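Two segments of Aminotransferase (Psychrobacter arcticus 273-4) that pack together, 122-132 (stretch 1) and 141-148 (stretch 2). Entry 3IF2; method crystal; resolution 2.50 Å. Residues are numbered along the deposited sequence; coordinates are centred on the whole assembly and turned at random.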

ATOM      1  N   LEU A 122      -8.887   7.375  -5.180  1.00 34.49           N
ATOM      2  CA  LEU A 122     -10.077   7.933  -5.828  1.00 34.54           C
ATOM      3  C   LEU A 122     -10.695   9.153  -5.107  1.00 35.46           C
ATOM      4  O   LEU A 122     -11.063  10.123  -5.773  1.00 35.82           O
ATOM      5  CB  LEU A 122     -11.150   6.852  -6.093  1.00 34.50           C
ATOM      6  CG  LEU A 122     -10.826   5.699  -7.073  1.00 34.37           C
ATOM      7  CD1 LEU A 122     -11.918   4.590  -6.983  1.00 33.24           C
ATOM      8  CD2 LEU A 122     -10.621   6.201  -8.526  1.00 32.87           C
ATOM      9  N   PHE A 123     -10.777   9.130  -3.774  1.00 35.24           N
ATOM     10  CA  PHE A 123     -11.374  10.255  -3.052  1.00 35.29           C
ATOM     11  C   PHE A 123     -10.482  11.500  -3.034  1.00 35.13           C
ATOM     12  O   PHE A 123     -10.995  12.618  -3.029  1.00 35.66           O
ATOM     13  CB  PHE A 123     -11.860   9.872  -1.656  1.00 35.90           C
ATOM     14  CG  PHE A 123     -12.945   8.797  -1.624  1.00 36.20           C
ATOM     15  CD1 PHE A 123     -13.703   8.418  -2.746  1.00 36.28           C
ATOM     16  CD2 PHE A 123     -13.285   8.236  -0.404  1.00 36.26           C
ATOM     17  CE1 PHE A 123     -14.701   7.440  -2.634  1.00 35.76           C
ATOM     18  CE2 PHE A 123     -14.289   7.308  -0.299  1.00 35.71           C
ATOM     19  CZ  PHE A 123     -14.999   6.903  -1.408  1.00 35.69           C
ATOM     20  N   ASN A 124      -9.168  11.305  -3.039  1.00 35.05           N
ATOM     21  CA  ASN A 124      -8.214  12.414  -3.199  1.00 34.54           C
ATOM     22  C   ASN A 124      -8.032  12.826  -4.664  1.00 34.74           C
ATOM     23  O   ASN A 124      -7.608  13.947  -4.937  1.00 35.16           O
ATOM     24  CB  ASN A 124      -6.880  12.078  -2.527  1.00 34.15           C
ATOM     25  CG  ASN A 124      -6.957  12.209  -1.030  1.00 33.66           C
ATOM     26  OD1 ASN A 124      -7.115  13.332  -0.507  1.00 32.84           O
ATOM     27  ND2 ASN A 124      -6.852  11.092  -0.325  1.00 32.04           N
ATOM     28  N   LEU A 125      -8.343  11.929  -5.596  1.00 35.82           N
ATOM     29  CA  LEU A 125      -8.276  12.225  -7.036  1.00 36.70           C
ATOM     30  C   LEU A 125      -9.444  13.111  -7.459  1.00 37.15           C
ATOM     31  O   LEU A 125      -9.273  13.973  -8.309  1.00 37.83           O
ATOM     32  CB  LEU A 125      -8.281  10.924  -7.859  1.00 37.28           C
ATOM     33  CG  LEU A 125      -8.089  10.974  -9.377  1.00 38.46           C
ATOM     34  CD1 LEU A 125      -6.689  11.470  -9.736  1.00 38.26           C
ATOM     35  CD2 LEU A 125      -8.365   9.586 -10.007  1.00 38.80           C
ATOM     36  N   PHE A 126     -10.621  12.894  -6.863  1.00 36.87           N
ATOM     37  CA  PHE A 126     -11.841  13.611  -7.206  1.00 36.60           C
ATOM     38  C   PHE A 126     -12.427  14.467  -6.089  1.00 36.31           C
ATOM     39  O   PHE A 126     -13.518  14.965  -6.235  1.00 35.50           O
ATOM     40  CB  PHE A 126     -12.883  12.590  -7.665  1.00 37.14           C
ATOM     41  CG  PHE A 126     -12.514  11.891  -8.924  1.00 37.76           C
ATOM     42  CD1 PHE A 126     -12.466  12.604 -10.128  1.00 38.12           C
ATOM     43  CD2 PHE A 126     -12.248  10.507  -8.934  1.00 38.64           C
ATOM     44  CE1 PHE A 126     -12.129  11.977 -11.331  1.00 38.49           C
ATOM     45  CE2 PHE A 126     -11.906   9.847 -10.134  1.00 38.79           C
ATOM     46  CZ  PHE A 126     -11.839  10.585 -11.339  1.00 39.12           C
ATOM     47  N   GLY A 127     -11.708  14.642  -4.986  1.00 36.35           N
ATOM     48  CA  GLY A 127     -12.193  15.423  -3.852  1.00 36.42           C
ATOM     49  C   GLY A 127     -11.072  16.241  -3.245  1.00 36.64           C
ATOM     50  O   GLY A 127      -9.897  15.874  -3.358  1.00 35.19           O
ATOM     51  N   GLY A 128     -11.464  17.321  -2.562  1.00 36.79           N
ATOM     52  CA  GLY A 128     -10.532  18.280  -1.972  1.00 37.11           C
ATOM     53  C   GLY A 128     -10.404  19.490  -2.872  1.00 36.79           C
ATOM     54  O   GLY A 128     -11.313  19.782  -3.649  1.00 36.84           O
ATOM     55  N   ALA A 129      -9.269  20.177  -2.789  1.00 36.69           N
ATOM     56  CA  ALA A 129      -9.062  21.429  -3.531  1.00 36.79           C
ATOM     57  C   ALA A 129      -8.908  21.216  -5.045  1.00 37.74           C
ATOM     58  O   ALA A 129      -8.103  20.376  -5.470  1.00 37.62           O
ATOM     59  CB  ALA A 129      -7.855  22.169  -2.981  1.00 36.26           C
ATOM     60  N   PHE A 130      -9.708  21.962  -5.822  1.00 38.43           N
ATOM     61  CA  PHE A 130      -9.676  22.007  -7.292  1.00 39.33           C
ATOM     62  C   PHE A 130      -9.337  23.427  -7.768  1.00 41.84           C
ATOM     63  O   PHE A 130      -9.629  24.416  -7.070  1.00 41.73           O
ATOM     64  CB  PHE A 130     -11.047  21.687  -7.904  1.00 38.57           C
ATOM     65  CG  PHE A 130     -11.360  20.216  -8.051  1.00 38.07           C
ATOM     66  CD1 PHE A 130     -11.541  19.420  -6.935  1.00 37.61           C
ATOM     67  CD2 PHE A 130     -11.583  19.659  -9.315  1.00 37.58           C
ATOM     68  CE1 PHE A 130     -11.886  18.069  -7.062  1.00 37.90           C
ATOM     69  CE2 PHE A 130     -11.936  18.315  -9.462  1.00 37.85           C
ATOM     70  CZ  PHE A 130     -12.085  17.511  -8.334  1.00 37.85           C
ATOM     71  N   VAL A 131      -8.784  23.515  -8.983  1.00 44.17           N
ATOM     72  CA  VAL A 131      -8.516  24.795  -9.632  1.00 46.14           C
ATOM     73  C   VAL A 131      -9.911  25.327 -10.018  1.00 48.81           C
ATOM     74  O   VAL A 131     -10.735  24.586 -10.564  1.00 48.78           O
ATOM     75  CB  VAL A 131      -7.549  24.693 -10.860  1.00 45.41           C
ATOM     76  CG1 VAL A 131      -7.295  26.083 -11.463  1.00 44.93           C
ATOM     77  CG2 VAL A 131      -6.216  24.079 -10.444  1.00 44.47           C
ATOM     78  N   ASN A 132     -10.164  26.591  -9.670  1.00 52.19           N
ATOM     79  CA  ASN A 132     -11.457  27.275  -9.889  1.00 54.57           C
ATOM     80  C   ASN A 132     -11.602  27.684 -11.366  1.00 56.56           C
ATOM     81  O   ASN A 132     -10.597  27.857 -12.065  1.00 57.54           O
ATOM     82  CB  ASN A 132     -11.527  28.492  -8.932  1.00 54.90           C
ATOM     83  CG  ASN A 132     -12.895  29.201  -8.900  1.00 54.92           C
ATOM     84  OD1 ASN A 132     -13.906  28.711  -9.414  1.00 54.90           O
ATOM     85  ND2 ASN A 132     -12.911  30.374  -8.271  1.00 54.49           N
TER
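Stretch 2 141-148: KSVDKSIL

Stretch 2 lies beside stretch 1 as an antiparallel β partner, held first of all by four backbone hydrogen bonds in two reciprocal pairs. Gly128 N donates to Lys145 O at 2.9 Å, and Lys145 N returns a bond to Gly128 O at 3.0 Å; two residues along, Phe130 N reaches Val143 O and Val143 N reaches Phe130 O, both at 2.8 Å. All four are close to linear. A fifth bond, Asn132 N to Lys141 O, is weak at 3.5 Å, as the ladder runs out beyond the strand of stretch 1. Between the two strong pairs, Ala129 faces Asp144 in a non-hydrogen-bonded position, their CA atoms 4.4 Å apart, and Asp144 CA lies 3.5 Å from Gly128 O in a CA-H...O contact.

The strands, 128-131 and 142-148, are both extended, but their N-to-C directions make an angle of 131°, well short of the ideal 180°. Gly128 enters the ladder with phi/psi of 100/-154, where a CB would be jammed against the preceding carbonyl oxygen; glycine alone fits comfortably. Gly127 is confined differently: an ideal CB there would lie 2.6 Å from Phe123 O and 3.2 Å from Ile147 CD1.

Phe130, Val143 and Lys145 place their side chains on the same face of the sheet. The long aliphatic part of Lys145 suits the aromatic surface: its CG comes within 3.6 Å of Phe130 CD1, and its CD stands 3.7 Å from the centroid of the Phe130 ring, almost on the ring normal. With chi2 to chi4 all t, the chain runs out to NZ, which makes an off-centre cation-pi contact 4.8 Å from the centroid of the Phe130 ring and is also hydrogen-bonded elsewhere in the structure. Branched Val143 adds apolar cover, its CG1 4.3 Å from Phe130 CB and 4.0 Å from Asn132 CA. The other face carries Ala129 and Asp144, with Ala129 CB 3.8 Å from Asp144 OD1; the short methyl lies beside the carboxylate.

Farther along stretch 2, Ile147 points toward stretch 1 and packs where the helix of stretch 1 gives way to the strand. Its CD1 approaches Phe126 O at 3.6 Å and Phe126 CB at 4.0 Å, while its CG2 lies 3.9 Å from Phe123 CE1. A branched hydrocarbon side chain suits this buried place, where it packs against both phenylalanine side chains and the backbone at the turn from helix to strand. Ser146, pointing away, makes little contact. Together the two stretches bury 633 Å², counting both sides.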

ATOM      1  N   LYS A 141      -9.665  31.796  -6.265  1.00 46.76           N
ATOM      2  CA  LYS A 141      -8.674  31.198  -7.163  1.00 47.89           C
ATOM      3  C   LYS A 141      -8.698  29.648  -7.170  1.00 48.46           C
ATOM      4  O   LYS A 141      -8.220  29.037  -8.132  1.00 49.16           O
ATOM      5  CB  LYS A 141      -7.256  31.713  -6.849  1.00 47.67           C
ATOM      6  N   SER A 142      -9.205  29.027  -6.095  1.00 48.21           N
ATOM      7  CA  SER A 142      -9.397  27.555  -5.994  1.00 47.46           C
ATOM      8  C   SER A 142     -10.724  27.237  -5.246  1.00 46.20           C
ATOM      9  O   SER A 142     -11.280  28.117  -4.574  1.00 46.23           O
ATOM     10  CB  SER A 142      -8.195  26.886  -5.319  1.00 47.89           C
ATOM     11  OG  SER A 142      -8.081  27.276  -3.965  1.00 48.72           O
ATOM     12  N   VAL A 143     -11.221  26.002  -5.353  1.00 44.11           N
ATOM     13  CA  VAL A 143     -12.514  25.633  -4.744  1.00 42.51           C
ATOM     14  C   VAL A 143     -12.523  24.185  -4.271  1.00 41.84           C
ATOM     15  O   VAL A 143     -12.035  23.320  -4.976  1.00 42.80           O
ATOM     16  CB  VAL A 143     -13.687  25.878  -5.752  1.00 41.93           C
ATOM     17  CG1 VAL A 143     -13.445  25.164  -7.073  1.00 41.40           C
ATOM     18  CG2 VAL A 143     -15.046  25.481  -5.161  1.00 41.68           C
ATOM     19  N   ASP A 144     -13.068  23.936  -3.078  1.00 40.39           N
ATOM     20  CA  ASP A 144     -13.193  22.570  -2.533  1.00 38.99           C
ATOM     21  C   ASP A 144     -14.372  21.827  -3.159  1.00 37.50           C
ATOM     22  O   ASP A 144     -15.435  22.410  -3.371  1.00 37.62           O
ATOM     23  CB  ASP A 144     -13.377  22.574  -0.997  1.00 38.54           C
ATOM     24  CG  ASP A 144     -12.079  22.796  -0.234  1.00 38.79           C
ATOM     25  OD1 ASP A 144     -10.976  22.795  -0.836  1.00 39.15           O
ATOM     26  OD2 ASP A 144     -12.169  22.935   1.002  1.00 38.77           O
ATOM     27  N   LYS A 145     -14.160  20.555  -3.480  1.00 35.96           N
ATOM     28  CA  LYS A 145     -15.221  19.686  -3.977  1.00 35.45           C
ATOM     29  C   LYS A 145     -15.316  18.448  -3.091  1.00 35.77           C
ATOM     30  O   LYS A 145     -14.326  18.025  -2.495  1.00 36.63           O
ATOM     31  CB  LYS A 145     -15.022  19.296  -5.436  1.00 34.71           C
ATOM     32  CG  LYS A 145     -14.953  20.466  -6.380  1.00 33.89           C
ATOM     33  CD  LYS A 145     -15.238  20.064  -7.815  1.00 33.52           C
ATOM     34  CE  LYS A 145     -15.075  21.263  -8.722  1.00 34.31           C
ATOM     35  NZ  LYS A 145     -15.555  21.012 -10.092  1.00 34.59           N
ATOM     36  N   SER A 146     -16.511  17.872  -3.031  1.00 35.85           N
ATOM     37  CA  SER A 146     -16.803  16.717  -2.192  1.00 35.53           C
ATOM     38  C   SER A 146     -17.194  15.488  -2.983  1.00 35.79           C
ATOM     39  O   SER A 146     -17.609  15.597  -4.143  1.00 36.41           O
ATOM     40  CB  SER A 146     -17.946  17.074  -1.235  1.00 35.17           C
ATOM     41  OG  SER A 146     -17.481  17.969  -0.260  1.00 33.85           O
ATOM     42  N   ILE A 147     -17.050  14.327  -2.334  1.00 36.00           N
ATOM     43  CA  ILE A 147     -17.493  13.030  -2.865  1.00 35.79           C
ATOM     44  C   ILE A 147     -18.930  12.907  -2.338  1.00 36.09           C
ATOM     45  O   ILE A 147     -19.141  12.945  -1.128  1.00 35.65           O
ATOM     46  CB  ILE A 147     -16.622  11.866  -2.349  1.00 35.95           C
ATOM     47  CG1 ILE A 147     -15.122  12.104  -2.656  1.00 36.76           C
ATOM     48  CG2 ILE A 147     -17.086  10.548  -2.933  1.00 35.87           C
ATOM     49  CD1 ILE A 147     -14.751  12.340  -4.139  1.00 36.10           C
ATOM     50  N   LEU A 148     -19.913  12.816  -3.237  1.00 36.84           N
ATOM     51  CA  LEU A 148     -21.328  12.720  -2.853  1.00 36.72           C
ATOM     52  C   LEU A 148     -21.692  11.274  -2.514  1.00 37.09           C
ATOM     53  O   LEU A 148     -21.538  10.392  -3.352  1.00 37.17           O
ATOM     54  CB  LEU A 148     -22.254  13.259  -3.959  1.00 37.40           C
ATOM     55  CG  LEU A 148     -23.787  13.185  -3.775  1.00 37.39           C
ATOM     56  CD1 LEU A 148     -24.243  13.769  -2.453  1.00 37.69           C
ATOM     57  CD2 LEU A 148     -24.489  13.892  -4.907  1.00 37.35           C
TER